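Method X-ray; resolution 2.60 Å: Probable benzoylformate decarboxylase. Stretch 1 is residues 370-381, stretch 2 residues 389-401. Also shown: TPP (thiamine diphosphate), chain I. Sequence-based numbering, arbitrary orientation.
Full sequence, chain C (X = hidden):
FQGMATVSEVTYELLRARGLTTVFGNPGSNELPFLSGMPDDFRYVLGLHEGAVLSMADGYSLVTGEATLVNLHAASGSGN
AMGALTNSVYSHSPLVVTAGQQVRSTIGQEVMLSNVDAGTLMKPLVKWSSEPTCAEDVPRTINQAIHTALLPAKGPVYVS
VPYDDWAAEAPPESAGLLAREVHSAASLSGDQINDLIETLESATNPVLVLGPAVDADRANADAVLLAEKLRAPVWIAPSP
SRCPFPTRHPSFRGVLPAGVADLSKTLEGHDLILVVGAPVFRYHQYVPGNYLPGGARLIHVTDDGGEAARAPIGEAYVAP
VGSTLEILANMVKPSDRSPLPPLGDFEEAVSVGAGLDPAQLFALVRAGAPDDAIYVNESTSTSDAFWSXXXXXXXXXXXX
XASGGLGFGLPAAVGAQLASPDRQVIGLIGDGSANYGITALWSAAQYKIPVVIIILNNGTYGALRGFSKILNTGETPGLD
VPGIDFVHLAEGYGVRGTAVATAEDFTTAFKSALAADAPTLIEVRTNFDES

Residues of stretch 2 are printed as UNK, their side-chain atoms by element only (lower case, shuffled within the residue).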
# COMPACT_ATOMS: atom_id res chain seq x y z
N PRO C 370 -37.45 -28.05 -9.49
CA PRO C 370 -37.79 -28.56 -8.17
C PRO C 370 -38.06 -27.45 -7.14
O PRO C 370 -37.45 -26.40 -7.22
CB PRO C 370 -36.56 -29.36 -7.77
CG PRO C 370 -35.88 -29.70 -9.07
CD PRO C 370 -36.17 -28.55 -10.01
N ASP C 371 -38.97 -27.73 -6.18
CA ASP C 371 -39.31 -26.93 -4.98
C ASP C 371 -38.05 -26.25 -4.38
O ASP C 371 -38.14 -25.13 -3.87
CB ASP C 371 -39.98 -27.90 -3.99
CG ASP C 371 -40.78 -27.33 -2.83
OD1 ASP C 371 -41.85 -26.68 -3.12
OD2 ASP C 371 -40.36 -27.61 -1.63
N ASP C 372 -36.90 -26.93 -4.42
CA ASP C 372 -35.71 -26.59 -3.61
C ASP C 372 -34.51 -26.32 -4.52
O ASP C 372 -33.37 -26.44 -4.04
CB ASP C 372 -35.40 -27.72 -2.63
CG ASP C 372 -35.01 -29.07 -3.26
OD1 ASP C 372 -35.13 -29.23 -4.51
OD2 ASP C 372 -34.58 -29.97 -2.51
N ALA C 373 -34.73 -25.91 -5.76
CA ALA C 373 -33.60 -25.53 -6.64
C ALA C 373 -32.82 -24.42 -5.95
O ALA C 373 -33.42 -23.69 -5.17
CB ALA C 373 -34.09 -25.11 -7.98
N ILE C 374 -31.54 -24.30 -6.28
CA ILE C 374 -30.66 -23.13 -5.99
C ILE C 374 -30.46 -22.34 -7.29
O ILE C 374 -29.99 -22.96 -8.24
CB ILE C 374 -29.29 -23.63 -5.49
CG1 ILE C 374 -29.44 -24.42 -4.19
CG2 ILE C 374 -28.31 -22.49 -5.36
CD1 ILE C 374 -28.19 -25.03 -3.69
N TYR C 375 -30.76 -21.04 -7.33
CA TYR C 375 -30.56 -20.25 -8.57
C TYR C 375 -29.32 -19.40 -8.44
O TYR C 375 -29.30 -18.56 -7.57
CB TYR C 375 -31.80 -19.42 -8.91
CG TYR C 375 -33.03 -20.26 -9.14
CD1 TYR C 375 -33.30 -20.87 -10.35
CD2 TYR C 375 -33.90 -20.52 -8.10
CE1 TYR C 375 -34.43 -21.66 -10.53
CE2 TYR C 375 -35.02 -21.31 -8.26
CZ TYR C 375 -35.30 -21.88 -9.48
OH TYR C 375 -36.42 -22.66 -9.59
N VAL C 376 -28.34 -19.58 -9.31
CA VAL C 376 -27.21 -18.63 -9.42
C VAL C 376 -27.48 -17.72 -10.61
O VAL C 376 -27.35 -18.16 -11.76
CB VAL C 376 -25.87 -19.36 -9.53
CG1 VAL C 376 -24.71 -18.42 -9.76
CG2 VAL C 376 -25.59 -20.22 -8.31
N ASN C 377 -27.84 -16.47 -10.33
CA ASN C 377 -28.30 -15.42 -11.27
C ASN C 377 -27.14 -14.50 -11.64
O ASN C 377 -26.51 -13.98 -10.75
CB ASN C 377 -29.38 -14.58 -10.59
CG ASN C 377 -30.13 -13.73 -11.58
OD1 ASN C 377 -29.52 -13.09 -12.42
ND2 ASN C 377 -31.45 -13.76 -11.52
N GLU C 378 -26.90 -14.26 -12.91
CA GLU C 378 -25.97 -13.20 -13.37
C GLU C 378 -26.55 -12.66 -14.67
O GLU C 378 -25.94 -12.83 -15.72
CB GLU C 378 -24.56 -13.75 -13.49
CG GLU C 378 -23.51 -12.66 -13.68
CD GLU C 378 -22.06 -13.17 -13.67
OE1 GLU C 378 -21.35 -12.91 -12.63
OE2 GLU C 378 -21.66 -13.89 -14.65
N SER C 379 -27.76 -12.13 -14.58
CA SER C 379 -28.60 -11.66 -15.72
C SER C 379 -29.08 -10.28 -15.33
O SER C 379 -30.06 -10.18 -14.54
CB SER C 379 -29.75 -12.59 -16.01
OG SER C 379 -30.52 -12.12 -17.11
N THR C 380 -28.35 -9.26 -15.78
CA THR C 380 -28.35 -7.94 -15.11
C THR C 380 -29.65 -7.21 -15.41
O THR C 380 -30.18 -6.59 -14.46
CB THR C 380 -27.00 -7.26 -15.39
OG1 THR C 380 -26.67 -7.48 -16.74
CG2 THR C 380 -25.88 -7.84 -14.56
N SER C 381 -30.25 -7.37 -16.60
CA SER C 381 -31.44 -6.57 -17.04
C SER C 381 -32.77 -7.22 -16.68
O SER C 381 -33.78 -6.56 -16.89
CB SER C 381 -31.38 -6.26 -18.52
OG SER C 381 -31.77 -7.39 -19.28
N UNK C 389 -41.77 -13.38 -10.36
CA UNK C 389 -42.09 -14.64 -11.07
C UNK C 389 -41.48 -15.87 -10.37
O UNK C 389 -41.88 -16.94 -10.75
c UNK C 389 -42.50 -15.13 -13.54
c UNK C 389 -41.63 -14.44 -12.51
n UNK C 389 -43.98 -13.23 -13.75
c UNK C 389 -43.89 -14.54 -13.66
o UNK C 389 -44.87 -15.26 -13.69
N UNK C 390 -40.63 -15.76 -9.34
CA UNK C 390 -39.99 -16.97 -8.76
C UNK C 390 -40.56 -17.30 -7.39
O UNK C 390 -40.96 -16.34 -6.69
c UNK C 390 -38.48 -16.77 -8.66
c UNK C 390 -37.84 -16.72 -10.03
c UNK C 390 -36.46 -19.04 -10.38
s UNK C 390 -38.01 -18.30 -10.86
N UNK C 391 -40.61 -18.61 -7.06
CA UNK C 391 -41.11 -19.15 -5.76
C UNK C 391 -39.95 -19.82 -5.02
O UNK C 391 -39.85 -21.05 -5.07
c UNK C 391 -42.91 -20.65 -4.62
o UNK C 391 -42.43 -20.29 -3.51
o UNK C 391 -43.87 -21.45 -4.72
c UNK C 391 -42.30 -20.11 -5.91
N UNK C 392 -39.16 -19.02 -4.33
CA UNK C 392 -38.00 -19.43 -3.50
C UNK C 392 -38.47 -19.59 -2.06
O UNK C 392 -39.07 -18.65 -1.56
c UNK C 392 -36.07 -18.30 -4.84
c UNK C 392 -35.59 -16.89 -5.13
c UNK C 392 -36.95 -18.33 -3.59
c UNK C 392 -36.77 -18.84 -6.04
N UNK C 393 -38.22 -20.71 -1.40
CA UNK C 393 -38.79 -20.94 -0.04
C UNK C 393 -37.82 -21.63 0.93
O UNK C 393 -38.27 -21.98 2.00
o UNK C 393 -39.89 -23.01 -0.61
c UNK C 393 -40.10 -21.69 -0.14
N UNK C 394 -36.60 -21.91 0.51
CA UNK C 394 -35.55 -22.65 1.26
C UNK C 394 -34.34 -21.75 1.42
O UNK C 394 -34.08 -20.90 0.51
c UNK C 394 -38.01 -26.13 0.15
c UNK C 394 -35.13 -23.97 0.58
n UNK C 394 -37.43 -26.78 1.18
c UNK C 394 -36.16 -25.05 0.69
c UNK C 394 -36.27 -26.12 1.51
n UNK C 394 -37.26 -25.09 -0.15
N UNK C 395 -33.62 -21.91 2.54
CA UNK C 395 -32.30 -21.27 2.74
C UNK C 395 -31.47 -21.48 1.46
O UNK C 395 -31.58 -22.54 0.83
n UNK C 395 -29.18 -22.76 2.94
c UNK C 395 -31.63 -21.88 3.98
o UNK C 395 -28.22 -20.79 3.47
c UNK C 395 -29.16 -21.58 3.56
c UNK C 395 -30.35 -21.22 4.41
N UNK C 396 -30.66 -20.52 1.08
CA UNK C 396 -29.63 -20.74 0.06
C UNK C 396 -30.22 -21.01 -1.31
O UNK C 396 -29.58 -21.78 -2.04
N UNK C 397 -31.30 -20.33 -1.68
CA UNK C 397 -32.01 -20.54 -2.96
C UNK C 397 -31.61 -19.55 -4.06
O UNK C 397 -31.95 -19.83 -5.22
c UNK C 397 -33.48 -20.50 -2.76
o UNK C 397 -33.87 -21.59 -1.95
N UNK C 398 -30.89 -18.47 -3.74
CA UNK C 398 -30.50 -17.39 -4.69
C UNK C 398 -29.10 -16.87 -4.35
O UNK C 398 -28.84 -16.55 -3.19
c UNK C 398 -30.38 -12.97 -6.23
c UNK C 398 -30.88 -13.11 -7.50
c UNK C 398 -30.60 -13.99 -5.30
o UNK C 398 -30.69 -12.15 -8.46
c UNK C 398 -31.52 -16.25 -4.63
c UNK C 398 -31.58 -14.24 -7.84
c UNK C 398 -31.78 -15.24 -6.91
c UNK C 398 -31.29 -15.14 -5.62
N UNK C 399 -28.24 -16.80 -5.36
CA UNK C 399 -26.92 -16.12 -5.32
C UNK C 399 -26.82 -15.24 -6.58
O UNK C 399 -27.15 -15.67 -7.64
c UNK C 399 -26.50 -19.25 -4.12
c UNK C 399 -25.72 -18.39 -1.65
c UNK C 399 -25.56 -17.59 -2.77
c UNK C 399 -26.69 -20.06 -3.02
c UNK C 399 -26.29 -19.63 -1.78
o UNK C 399 -26.50 -20.46 -0.75
c UNK C 399 -25.77 -17.12 -5.21
c UNK C 399 -25.92 -18.01 -4.02
N UNK C 400 -26.34 -14.01 -6.40
CA UNK C 400 -26.05 -13.02 -7.46
C UNK C 400 -24.74 -12.34 -7.05
O UNK C 400 -24.50 -12.11 -5.88
c UNK C 400 -27.08 -10.96 -8.57
c UNK C 400 -27.53 -9.99 -10.75
c UNK C 400 -26.27 -9.89 -8.32
c UNK C 400 -26.10 -8.88 -9.25
c UNK C 400 -27.26 -12.07 -7.58
c UNK C 400 -26.70 -8.94 -10.48
c UNK C 400 -27.72 -10.99 -9.80
N UNK C 401 -23.86 -11.97 -7.99
CA UNK C 401 -22.57 -11.39 -7.64
C UNK C 401 -22.72 -10.16 -6.75
O UNK C 401 -23.36 -9.21 -7.18
c UNK C 401 -24.03 -12.08 -9.44
c UNK C 401 -23.07 -11.05 -9.98
c UNK C 401 -21.93 -11.02 -9.00
N1' TPP I . -17.22 -5.92 -16.56
C2' TPP I . -17.36 -6.61 -15.42
CM2 TPP I . -16.27 -7.54 -15.02
N3' TPP I . -18.41 -6.52 -14.60
C4' TPP I . -19.39 -5.66 -14.95
N4' TPP I . -20.43 -5.59 -14.10
C5' TPP I . -19.34 -4.90 -16.14
C6' TPP I . -18.20 -5.08 -16.90
C7' TPP I . -20.45 -3.95 -16.57
N3 TPP I . -21.71 -4.63 -16.94
C2 TPP I . -22.81 -4.56 -16.18
S1 TPP I . -24.16 -5.35 -16.87
C5 TPP I . -23.18 -5.78 -18.24
C4 TPP I . -21.88 -5.40 -18.10
CM4 TPP I . -20.77 -5.69 -19.06
C6 TPP I . -23.79 -6.45 -19.44
C7 TPP I . -23.90 -7.94 -19.31
O7 TPP I . -25.28 -8.27 -19.54
PA TPP I . -25.73 -9.76 -19.90
O1A TPP I . -25.08 -10.89 -19.18
O2A TPP I . -25.64 -9.80 -21.39
O3A TPP I . -27.24 -9.61 -19.39
PB TPP I . -28.39 -8.56 -19.86
O1B TPP I . -29.66 -8.87 -19.08
O2B TPP I . -27.86 -7.16 -19.59
O3B TPP I . -28.54 -8.83 -21.34

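Position 389 carries three carbons in a row, the third bearing one oxygen and one nitrogen. It lies out of reach of stretch 1. This is a primary amide on a two-carbon arm, so the residue is Gln389.

Position 390 has an unbranched chain of two carbons, a sulfur and a terminal carbon. The terminal carbon sits over one face of the Tyr375 ring. The thioether identifies Met390. Its CE is 3.3 Å from the ring centroid and 3.2 Å from Tyr375 CZ.

Position 391 has two carbons, the second carrying two oxygens. It is exposed and makes no contact with stretch 1. A short carboxylate means Asp391.

Position 392 has four carbons, forked at the second. One end carbon lies near the Tyr375 ring and adds to its apolar surroundings. This is Leu392; its CD1 is 3.8 Å from Tyr375 CE2.

Position 393 has one carbon and one oxygen, a hydroxymethyl group. The oxygen loosely approaches the backbone of Asp371. This is Ser393; its OG is 4.3 Å from Asp371 O.

Position 394 has one carbon and then a five-membered ring of three carbons and two nitrogens. The CB of Asp372 packs over one ring face, and Asp371 OD2 meets the edge. An imidazole means His394. Asp372 CB is 4.1 Å from the His394 ring centroid, and Asp371 OD2 is 3.3 Å from His394 CE1.

Position 395 again has three carbons, the third with one oxygen and one nitrogen. It does not reach stretch 1. It is Gln395.

Position 396 has no side-chain atoms. Its backbone O approaches Ile374 CG1 at 3.4 Å. It is Gly396. Its phi of 66° favours glycine, and an ideal CB would lie 2.6 Å from Gln395 NE2.

Position 397 has one carbon and one oxygen. The oxygen lies near the backbone of Ala373. This is Ser397. Its OG is 3.9 Å from Ala373 O and donates to His394 O at 2.6 Å, an internal bond of the stretch.

Position 398 has one carbon and a six-carbon ring bearing an oxygen, which lies near Asn377 CB. This phenol is Tyr398. Its OH is 3.5 Å from Asn377 CB.

Position 399 has the same phenol pattern. The CG2 of Ile374 meets its ring edge. It is Tyr399, with CE2 3.7 Å from Ile374 CG2.

Position 400 has one carbon and a six-carbon ring without oxygen, near Asn377 and Thr380. This is Phe400. Its CD2 is 3.4 Å from Asn377 O, and its CZ is 4.3 Å from Thr380 CG2.

Position 401 has three carbons closing a ring onto the backbone N, near Asn377 O. Only proline does this. Pro401 CD lies 3.4 Å from Asn377 O.

Beyond the strand, Ser381 N and OG hydrogen-bond TPP O1B at 3.0 Å and 2.6 Å.

The contact is a short parallel pairing of strands. Tyr375 N donates to Ser397 O at 2.7 Å, Tyr399 N to Tyr375 O at 3.0 Å, and Asn377 N to Tyr399 O at 2.9 Å. The bonds step along both stretches in register. Tyr375 and Tyr398 point to one face of the sheet, Val376 and Tyr399 to the other. Side chains pack around this pairing.

Stretch 2 (389-401) QMDLSHQGSYYFP
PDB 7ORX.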